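Local coordinates for putative membrane protein mmpL11 (Mycobacterium tuberculosis, PDB 4Y0L), which probably exports cell-envelope lipids as an RND-family membrane transporter, and is represented by its periplasmic domain D2, at residues I22-H27 and P77-A82; H27-A32 and A50-V55. One frame throughout, in Å; residues are numbered along the deposited sequence.

Contact 1. Residues I22-H27 and P77-A82; sequences IAAIRH and PRVAGA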
loop_
_atom_site.group_PDB
_atom_site.type_symbol
_atom_site.label_atom_id
_atom_site.label_comp_id
_atom_site.label_asym_id
_atom_site.label_seq_id
_atom_site.Cartn_x
_atom_site.Cartn_y
_atom_site.Cartn_z
ATOM N N ILE A 22 -6.613 -3.197 0.315
ATOM C CA ILE A 22 -5.753 -2.504 -0.631
ATOM C C ILE A 22 -6.323 -1.120 -0.928
ATOM O O ILE A 22 -5.577 -0.149 -1.070
ATOM C CB ILE A 22 -5.595 -3.303 -1.941
ATOM C CG1 ILE A 22 -4.829 -4.599 -1.670
ATOM C CG2 ILE A 22 -4.860 -2.480 -2.989
ATOM C CD1 ILE A 22 -4.790 -5.561 -2.844
ATOM N N ALA A 23 -7.646 -1.037 -1.026
ATOM C CA ALA A 23 -8.315 0.232 -1.305
ATOM C C ALA A 23 -8.162 1.201 -0.136
ATOM O O ALA A 23 -8.014 2.407 -0.334
ATOM C CB ALA A 23 -9.784 -0.003 -1.611
ATOM N N ALA A 24 -8.193 0.667 1.080
ATOM C CA ALA A 24 -8.047 1.487 2.282
ATOM C C ALA A 24 -6.627 2.027 2.398
ATOM O O ALA A 24 -6.423 3.193 2.724
ATOM C CB ALA A 24 -8.411 0.684 3.525
ATOM N N ILE A 25 -5.647 1.168 2.134
ATOM C CA ILE A 25 -4.244 1.571 2.168
ATOM C C ILE A 25 -3.976 2.622 1.098
ATOM O O ILE A 25 -3.295 3.614 1.345
ATOM C CB ILE A 25 -3.308 0.359 1.960
ATOM C CG1 ILE A 25 -3.416 -0.592 3.151
ATOM C CG2 ILE A 25 -1.856 0.806 1.800
ATOM C CD1 ILE A 25 -2.897 -1.982 2.876
ATOM N N ARG A 26 -4.520 2.392 -0.092
ATOM C CA ARG A 26 -4.352 3.308 -1.210
ATOM C C ARG A 26 -4.902 4.695 -0.879
ATOM O O ARG A 26 -4.276 5.713 -1.175
ATOM C CB ARG A 26 -5.043 2.740 -2.449
ATOM C CG ARG A 26 -4.928 3.614 -3.683
ATOM C CD ARG A 26 -5.262 2.832 -4.944
ATOM N NE ARG A 26 -5.095 3.641 -6.153
ATOM C CZ ARG A 26 -6.089 4.163 -6.870
ATOM N NH1 ARG A 26 -7.357 3.970 -6.526
ATOM N NH2 ARG A 26 -5.811 4.882 -7.950
ATOM N N HIS A 27 -6.071 4.722 -0.249
ATOM C CA HIS A 27 -6.732 5.970 0.125
ATOM C C HIS A 27 -5.946 6.750 1.177
ATOM O O HIS A 27 -5.931 7.982 1.161
ATOM C CB HIS A 27 -8.143 5.671 0.637
ATOM C CG HIS A 27 -8.850 6.862 1.203
ATOM N ND1 HIS A 27 -8.869 7.142 2.553
ATOM C CD2 HIS A 27 -9.574 7.837 0.606
ATOM C CE1 HIS A 27 -9.569 8.243 2.761
ATOM N NE2 HIS A 27 -10.007 8.685 1.596
ATOM N N PRO A 77 0.200 1.116 8.877
ATOM C CA PRO A 77 -0.017 -0.134 9.618
ATOM C C PRO A 77 -1.393 -0.220 10.279
ATOM O O PRO A 77 -1.965 -1.311 10.316
ATOM C CB PRO A 77 1.092 -0.113 10.673
ATOM C CG PRO A 77 2.167 0.701 10.063
ATOM C CD PRO A 77 1.468 1.760 9.262
ATOM N N ARG A 78 -1.911 0.895 10.789
ATOM C CA ARG A 78 -3.253 0.911 11.373
ATOM C C ARG A 78 -4.263 0.414 10.353
ATOM O O ARG A 78 -5.164 -0.362 10.665
ATOM C CB ARG A 78 -3.676 2.314 11.818
ATOM C CG ARG A 78 -2.609 3.204 12.429
ATOM C CD ARG A 78 -3.273 4.494 12.898
ATOM N NE ARG A 78 -2.350 5.613 13.070
ATOM C CZ ARG A 78 -1.441 5.700 14.036
ATOM N NH1 ARG A 78 -1.302 4.717 14.916
ATOM N NH2 ARG A 78 -0.658 6.766 14.113
ATOM N N VAL A 79 -4.090 0.892 9.126
ATOM C CA VAL A 79 -5.033 0.665 8.042
ATOM C C VAL A 79 -4.913 -0.742 7.468
ATOM O O VAL A 79 -5.892 -1.309 6.990
ATOM C CB VAL A 79 -4.809 1.703 6.914
ATOM C CG1 VAL A 79 -5.751 1.467 5.746
ATOM C CG2 VAL A 79 -4.980 3.113 7.458
ATOM N N ALA A 80 -3.710 -1.304 7.522
ATOM C CA ALA A 80 -3.438 -2.585 6.879
ATOM C C ALA A 80 -3.950 -3.757 7.711
ATOM O O ALA A 80 -4.330 -4.794 7.168
ATOM C CB ALA A 80 -1.953 -2.730 6.621
ATOM N N GLY A 81 -3.959 -3.591 9.030
ATOM C CA GLY A 81 -4.427 -4.639 9.920
ATOM C C GLY A 81 -3.464 -5.808 9.958
ATOM O O GLY A 81 -2.290 -5.643 10.285
ATOM N N ALA A 82 -3.961 -6.994 9.616
ATOM C CA ALA A 82 -3.154 -8.209 9.684
ATOM C C ALA A 82 -2.175 -8.301 8.516
ATOM O O ALA A 82 -1.169 -9.007 8.595
ATOM C CB ALA A 82 -4.052 -9.433 9.716
#

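Contact 2. Residues H27-A32 and A50-V55; sequences HRIAQA and ALLSAV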
loop_
_atom_site.group_PDB
_atom_site.type_symbol
_atom_site.label_atom_id
_atom_site.label_comp_id
_atom_site.label_asym_id
_atom_site.label_seq_id
_atom_site.Cartn_x
_atom_site.Cartn_y
_atom_site.Cartn_z
ATOM N N HIS A 27 -6.071 4.722 -0.249
ATOM C CA HIS A 27 -6.732 5.970 0.125
ATOM C C HIS A 27 -5.946 6.750 1.177
ATOM O O HIS A 27 -5.931 7.982 1.161
ATOM C CB HIS A 27 -8.143 5.671 0.637
ATOM C CG HIS A 27 -8.850 6.862 1.203
ATOM N ND1 HIS A 27 -8.869 7.142 2.553
ATOM C CD2 HIS A 27 -9.574 7.837 0.606
ATOM C CE1 HIS A 27 -9.569 8.243 2.761
ATOM N NE2 HIS A 27 -10.007 8.685 1.596
ATOM N N ARG A 28 -5.295 6.038 2.092
ATOM C CA ARG A 28 -4.516 6.687 3.141
ATOM C C ARG A 28 -3.208 7.243 2.581
ATOM O O ARG A 28 -2.718 8.277 3.035
ATOM C CB ARG A 28 -4.225 5.709 4.281
ATOM C CG ARG A 28 -3.711 6.371 5.555
ATOM C CD ARG A 28 -4.820 7.114 6.283
ATOM N NE ARG A 28 -4.347 7.775 7.501
ATOM C CZ ARG A 28 -4.256 9.094 7.678
ATOM N NH1 ARG A 28 -4.614 9.944 6.722
ATOM N NH2 ARG A 28 -3.809 9.569 8.831
ATOM N N ILE A 29 -2.644 6.549 1.598
ATOM C CA ILE A 29 -1.432 7.010 0.929
ATOM C C ILE A 29 -1.688 8.346 0.237
ATOM O O ILE A 29 -0.855 9.249 0.288
ATOM C CB ILE A 29 -0.929 5.974 -0.106
ATOM C CG1 ILE A 29 -0.380 4.741 0.610
ATOM C CG2 ILE A 29 0.165 6.569 -1.001
ATOM C CD1 ILE A 29 -0.173 3.542 -0.295
ATOM N N ALA A 30 -2.846 8.465 -0.405
ATOM C CA ALA A 30 -3.197 9.674 -1.140
ATOM C C ALA A 30 -3.337 10.876 -0.210
ATOM O O ALA A 30 -3.293 12.022 -0.659
ATOM C CB ALA A 30 -4.483 9.460 -1.916
ATOM N N GLN A 31 -3.509 10.610 1.081
ATOM C CA GLN A 31 -3.634 11.668 2.079
ATOM C C GLN A 31 -2.276 12.103 2.624
ATOM O O GLN A 31 -2.178 13.107 3.330
ATOM C CB GLN A 31 -4.529 11.205 3.229
ATOM C CG GLN A 31 -6.015 11.367 2.956
ATOM C CD GLN A 31 -6.880 10.659 3.982
ATOM O OE1 GLN A 31 -6.386 9.872 4.791
ATOM N NE2 GLN A 31 -8.178 10.938 3.955
ATOM N N ALA A 32 -1.233 11.345 2.300
ATOM C CA ALA A 32 0.110 11.646 2.785
ATOM C C ALA A 32 0.590 13.003 2.266
ATOM O O ALA A 32 0.116 13.478 1.232
ATOM C CB ALA A 32 1.076 10.547 2.369
ATOM N N ALA A 50 1.097 -6.895 -3.434
ATOM C CA ALA A 50 0.579 -5.820 -4.270
ATOM C C ALA A 50 1.423 -4.563 -4.080
ATOM O O ALA A 50 1.621 -4.106 -2.954
ATOM C CB ALA A 50 -0.876 -5.539 -3.937
ATOM N N LEU A 51 1.918 -4.012 -5.185
ATOM C CA LEU A 51 2.718 -2.796 -5.140
ATOM C C LEU A 51 1.845 -1.568 -5.378
ATOM O O LEU A 51 1.118 -1.491 -6.369
ATOM C CB LEU A 51 3.841 -2.845 -6.181
ATOM C CG LEU A 51 4.846 -1.690 -6.110
ATOM C CD1 LEU A 51 5.829 -1.894 -4.965
ATOM C CD2 LEU A 51 5.583 -1.524 -7.432
ATOM N N LEU A 52 1.919 -0.620 -4.452
ATOM C CA LEU A 52 1.271 0.677 -4.604
ATOM C C LEU A 52 2.333 1.765 -4.716
ATOM O O LEU A 52 3.134 1.955 -3.800
ATOM C CB LEU A 52 0.335 0.956 -3.427
ATOM C CG LEU A 52 -0.911 0.068 -3.347
ATOM C CD1 LEU A 52 -1.550 0.146 -1.968
ATOM C CD2 LEU A 52 -1.918 0.456 -4.424
ATOM N N SER A 53 2.337 2.467 -5.848
ATOM C CA SER A 53 3.330 3.503 -6.111
ATOM C C SER A 53 2.694 4.888 -6.114
ATOM O O SER A 53 1.769 5.159 -6.882
ATOM C CB SER A 53 4.030 3.242 -7.445
ATOM O OG SER A 53 3.149 3.459 -8.535
ATOM N N ALA A 54 3.207 5.759 -5.250
ATOM C CA ALA A 54 2.688 7.115 -5.109
ATOM C C ALA A 54 3.669 8.137 -5.657
ATOM O O ALA A 54 4.842 8.163 -5.277
ATOM C CB ALA A 54 2.387 7.414 -3.658
ATOM N N VAL A 55 3.177 8.986 -6.553
ATOM C CA VAL A 55 3.978 10.076 -7.079
ATOM C C VAL A 55 3.852 11.301 -6.176
ATOM O O VAL A 55 2.773 11.605 -5.657
ATOM C CB VAL A 55 3.567 10.439 -8.511
ATOM C CG1 VAL A 55 4.395 11.603 -9.022
ATOM C CG2 VAL A 55 3.728 9.238 -9.429
#

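Contact 1. Residues I22-H27 and P77-A82
Val-79 meets Ala-24 and Ile-25 through one methyl, CG1. This branch lies anti to the backbone N (chi1 178°), which turns it across the gap between the helices. There it rests against the peptide link between the two residues. CG1 is 3.5 Å from Ala-24 C and 3.6 Å from Ile-25 N. The same methyl is 3.6 Å from Ala-24 CB. Packing is close here, and the backbones come near too: the CA atoms of Ile-25 and Val-79 are 6.0 Å apart. This tight part lies at the solvent side, for Ala-24 and Val-79 are both partly exposed. The contact joins helices 19-29 and 66-80, the two helices on one face of the antiparallel sheet in a ferredoxin-like βαββαβ fold. Deeper in, Ile-25 and Ala-80 are both buried, but their touch is looser. The Ile-25 CD1 methyl ends 3.9 Å from Ala-80 CB, and the ethyl arm of Ile-25 runs obliquely past Val-79. The side-chain touches are apolar, and the area buried is small, 153 Å² in all. Helix 66-80 ends just after this touch, at Ala-80.

Contact 2. Residues H27-A32 and A50-V55
Arg-28 NH1 donates to Gln-31 OE1 over 2.6 Å, next to Ile-29, the residue that reaches strand 49-55. The bond is short but bent, with an N-H...O angle of 137°. The donor sits 36° above the carbonyl plane of the amide, and OE1 is tilted from the guanidinium plane. Arg-28 NH2 has a second partner, Gln-75 OE1. The guanidinium thus has two hydrogen-bond partners, one in its own segment and one on helix 66-80. The chain is also turning here. Ala-32 N bonds to Ile-29 O at 2.9 Å, closing a type I beta turn from Ile-29 to Ala-32.

Contact with the strand is apolar and rests on Ile-29, whose two branches take different partners. With CG1 beside the backbone N (chi1 -70°), CG2 is left anti to it and meets Ala-54 CB at 3.6 Å. The ethyl arm goes to Leu-52 instead. Its CD1 lies 4.0 Å from Leu-52 CD1 and 4.1 Å from Leu-52 CB. Leu-52 and Ala-54 both point toward the helix, while Ser-53 between them points away and bonds through OG to Arg-42 NH2. This alternation is that of a sheet strand with one face under a helix. All three touching residues are buried.

Strand 49-55 is an inner strand, with 37-43 and 2-7 as its neighbours. Ile-29 also touches Val-4 on strand 2-7 and Leu-76 on helix 66-80, so it lies where both helices meet the sheet.

In the fold
Both contacts use helix 19-29. Contact 1 joins its side to helix 66-80; contact 2 joins its C-terminal part to strand 49-55. Their ranges overlap at His-27, which touches neither partner segment, and their centres are about 10 Å apart. Along the chain contact 2 is nested inside the loop that contact 1 closes. The two also touch. Ile-25 CG2 packs on Leu-52 CD1 at 3.8 Å, so Ile-25 faces both the second helix and the sheet. Val-79 CG2 lies 4.0 Å from Arg-28 CG. Ile-22 CD1 adds a further touch on Ala-50 CB at 4.1 Å. Ile-22, Ile-25, Ala-50 and Leu-52 are buried and form part of the apolar layer between helix and sheet in this periplasmic domain.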